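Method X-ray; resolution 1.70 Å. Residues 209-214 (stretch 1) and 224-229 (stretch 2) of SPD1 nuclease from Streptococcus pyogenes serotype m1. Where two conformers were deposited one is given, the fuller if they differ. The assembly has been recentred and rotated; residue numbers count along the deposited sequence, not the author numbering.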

ATOM      1  N   GLU A 209     -19.294  -7.687   4.548  1.00 16.46           N
ATOM      2  CA  GLU A 209     -18.946  -7.258   5.899  1.00 14.97           C
ATOM      3  C   GLU A 209     -17.440  -7.001   6.019  1.00 15.20           C
ATOM      4  O   GLU A 209     -16.655  -7.732   5.406  1.00 13.80           O
ATOM      5  N   LEU A 210     -17.063  -6.019   6.843  1.00 13.07           N
ATOM      6  CA  LEU A 210     -15.639  -5.660   6.990  1.00 12.30           C
ATOM      7  C   LEU A 210     -14.924  -6.650   7.864  1.00 14.14           C
ATOM      8  O   LEU A 210     -15.404  -6.997   8.989  1.00 16.54           O
ATOM      9  N   LEU A 211     -13.702  -7.022   7.441  1.00 12.34           N
ATOM     10  CA  LEU A 211     -12.860  -7.865   8.221  1.00 11.98           C
ATOM     11  C   LEU A 211     -11.593  -7.084   8.617  1.00 11.70           C
ATOM     12  O   LEU A 211     -10.869  -6.647   7.735  1.00  9.43           O
ATOM     13  N   THR A 212     -11.340  -6.915   9.900  1.00  9.29           N
ATOM     14  CA  THR A 212     -10.139  -6.166  10.303  1.00 11.08           C
ATOM     15  C   THR A 212      -8.962  -7.079  10.164  1.00 11.43           C
ATOM     16  O   THR A 212      -8.938  -8.133  10.743  1.00 12.04           O
ATOM     17  N   ILE A 213      -7.957  -6.647   9.368  1.00  9.82           N
ATOM     18  CA  ILE A 213      -6.818  -7.516   9.085  1.00  9.64           C
ATOM     19  C   ILE A 213      -5.632  -7.099   9.970  1.00  9.37           C
ATOM     20  O   ILE A 213      -5.316  -5.914  10.056  1.00 11.41           O
ATOM     21  N   ARG A 214      -4.985  -8.070  10.632  1.00  9.49           N
ATOM     22  CA  ARG A 214      -3.836  -7.767  11.495  1.00  9.86           C
ATOM     23  C   ARG A 214      -2.581  -8.354  10.900  1.00  8.70           C
ATOM     24  O   ARG A 214      -2.545  -9.517  10.554  1.00 10.37           O
ATOM     25  N   GLU A 224     -12.832   3.423  13.856  0.62 12.70           N
ATOM     26  CA  GLU A 224     -13.973   2.869  14.554  0.62 14.46           C
ATOM     27  C   GLU A 224     -14.833   1.915  13.724  0.62 15.22           C
ATOM     28  O   GLU A 224     -15.815   1.392  14.235  0.62 13.46           O
ATOM     29  N   ASN A 225     -14.427   1.648  12.462  1.00 13.05           N
ATOM     30  CA  ASN A 225     -15.077   0.604  11.635  1.00 13.42           C
ATOM     31  C   ASN A 225     -14.173  -0.572  11.362  1.00 15.51           C
ATOM     32  O   ASN A 225     -14.501  -1.447  10.565  1.00 14.90           O
ATOM     33  N   GLY A 226     -13.014  -0.609  12.026  1.00 10.97           N
ATOM     34  CA  GLY A 226     -12.147  -1.707  11.792  1.00  8.82           C
ATOM     35  C   GLY A 226     -11.184  -1.600  10.593  1.00  8.96           C
ATOM     36  O   GLY A 226     -10.521  -2.576  10.287  1.00 11.04           O
ATOM     37  N   VAL A 227     -11.129  -0.423   9.975  1.00  6.72           N
ATOM     38  CA  VAL A 227     -10.219  -0.181   8.823  1.00  8.45           C
ATOM     39  C   VAL A 227      -8.863   0.212   9.424  1.00  8.43           C
ATOM     40  O   VAL A 227      -8.797   1.034  10.339  1.00  8.86           O
ATOM     41  N   THR A 228      -7.773  -0.392   8.919  1.00  6.31           N
ATOM     42  CA  THR A 228      -6.424  -0.190   9.489  1.00  7.13           C
ATOM     43  C   THR A 228      -5.613   0.748   8.636  1.00  7.60           C
ATOM     44  O   THR A 228      -5.732   0.693   7.421  1.00  7.37           O
ATOM     45  N   THR A 229      -4.926   1.685   9.286  1.00  6.01           N
ATOM     46  CA  THR A 229      -4.033   2.592   8.572  1.00  6.58           C
ATOM     47  C   THR A 229      -2.653   2.491   9.192  1.00  8.95           C
ATOM     48  O   THR A 229      -2.522   2.499  10.412  1.00  8.90           O
TER

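A strand (209-214) and a loop leading into a second strand (224-229) meet in a small, mixed contact, burying 234 Å² in all, with one direct hydrogen bond, two bridging waters and a leucine packed at one end. The bond lies where the backbones come closest, CA of Thr212 to CA of Gly226 at 5.1 Å: Thr212, chi1 m, points its CB sideways yet donates from OG1 to the carbonyl O of Gly226 at 2.8 Å. Gly226 leaves room for this hydroxyl, since an ideal CB would sit 2.5 Å from Thr212 OG1; its backbone angles (86/8) by themselves also call for glycine. To one side, Leu210 (m, t) points toward the loop and lays CD1 3.6 Å from Asn225 O and 4.4 Å from Val227 CG2, the latter an apolar contact although Val227 (t) directs its CB away. Thr228 (m) points toward the first strand, where its OG1 lies 3.8 Å from Thr212 CG2. Thr228 OG1 also lies 3.7 Å from Ile213 O, too far for a direct hydrogen bond, and two waters link the two residues. Water 1 accepts from Ile213 N (3.0 Å) and Thr228 OG1 (2.8 Å) and donates to Gly226 O (2.9 Å), so that this carbonyl accepts twice. Water 2 donates to Ile213 O (2.7 Å) and Thr228 OG1 (2.8 Å). Leu211 (m, t) turns away.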

ATOM      1  CB  GLU A 209     -19.437  -8.225   7.000  1.00 15.81           C
ATOM      2  CG  GLU A 209     -21.016  -8.081   7.130  1.00 22.35           C
ATOM      3  CD  GLU A 209     -21.703  -8.982   8.135  1.00 32.58           C
ATOM      4  OE1 GLU A 209     -21.064  -9.792   8.843  1.00 31.95           O
ATOM      5  OE2 GLU A 209     -22.958  -8.884   8.189  1.00 43.60           O
ATOM      6  CB  LEU A 210     -15.517  -4.260   7.549  1.00 10.31           C
ATOM      7  CG  LEU A 210     -16.106  -3.207   6.638  1.00 11.58           C
ATOM      8  CD1 LEU A 210     -15.900  -1.797   7.216  1.00 14.60           C
ATOM      9  CD2 LEU A 210     -15.444  -3.359   5.199  1.00  9.65           C
ATOM     10  CB  LEU A 211     -12.430  -9.083   7.392  1.00 11.30           C
ATOM     11  CG  LEU A 211     -13.590  -9.789   6.645  1.00 14.55           C
ATOM     12  CD1 LEU A 211     -13.101 -10.938   5.717  1.00 12.46           C
ATOM     13  CD2 LEU A 211     -14.654 -10.350   7.634  1.00 13.77           C
ATOM     14  CB  THR A 212     -10.205  -5.606  11.745  1.00 11.74           C
ATOM     15  OG1 THR A 212     -11.319  -4.793  11.816  1.00 15.80           O
ATOM     16  CG2 THR A 212      -9.032  -4.682  11.977  1.00 14.76           C
ATOM     17  CB  ILE A 213      -6.399  -7.345   7.601  1.00  9.21           C
ATOM     18  CG1 ILE A 213      -7.456  -7.966   6.678  1.00  8.35           C
ATOM     19  CG2 ILE A 213      -5.012  -8.117   7.382  1.00 11.12           C
ATOM     20  CD1 ILE A 213      -7.395  -7.589   5.144  1.00  8.17           C
ATOM     21  CB  ARG A 214      -4.051  -8.394  12.915  1.00 12.27           C
ATOM     22  CG  ARG A 214      -5.461  -8.054  13.484  1.00 20.20           C
ATOM     23  CD  ARG A 214      -5.553  -7.040  14.628  1.00 25.01           C
ATOM     24  NE  ARG A 214      -6.934  -7.103  15.146  1.00 23.58           N
ATOM     25  CZ  ARG A 214      -7.788  -6.081  15.206  1.00 34.08           C
ATOM     26  NH1 ARG A 214      -7.385  -4.855  14.889  1.00 41.12           N
ATOM     27  NH2 ARG A 214      -9.047  -6.285  15.614  1.00 31.59           N
ATOM     28  CB  GLU A 224     -14.784   3.976  15.255  0.62 17.07           C
ATOM     29  CG  GLU A 224     -15.047   5.273  14.505  0.62 19.06           C
ATOM     30  CD  GLU A 224     -14.009   5.759  13.448  0.62 20.80           C
ATOM     31  OE1 GLU A 224     -14.522   5.945  12.333  0.62 27.95           O
ATOM     32  OE2 GLU A 224     -12.772   6.009  13.688  0.50 18.71           O
ATOM     33  CB  ASN A 225     -15.549   1.205  10.317  1.00 12.89           C
ATOM     34  CG  ASN A 225     -16.520   2.315  10.519  1.00 13.58           C
ATOM     35  OD1 ASN A 225     -17.503   2.178  11.288  1.00 15.99           O
ATOM     36  ND2 ASN A 225     -16.298   3.406   9.827  1.00 11.00           N
ATOM     37  CB  VAL A 227     -10.776   0.971   7.994  1.00  8.26           C
ATOM     38  CG1 VAL A 227      -9.776   1.331   6.791  1.00  6.72           C
ATOM     39  CG2 VAL A 227     -12.164   0.540   7.485  1.00 11.23           C
ATOM     40  CB  THR A 228      -5.683  -1.519   9.555  1.00  6.65           C
ATOM     41  OG1 THR A 228      -6.396  -2.406  10.415  1.00  9.81           O
ATOM     42  CG2 THR A 228      -4.276  -1.389  10.193  1.00  8.50           C
ATOM     43  CB  THR A 229      -4.555   4.031   8.694  1.00  9.35           C
ATOM     44  OG1 THR A 229      -5.907   4.091   8.205  1.00  9.76           O
ATOM     45  CG2 THR A 229      -3.677   5.067   7.859  1.00  9.34           C
TER
HETATM   46  O   HOH W   1      -8.307  -3.685   8.749  1.00  7.93           O
HETATM   47  O   HOH W   2      -5.125  -4.179  12.153  1.00 12.01           O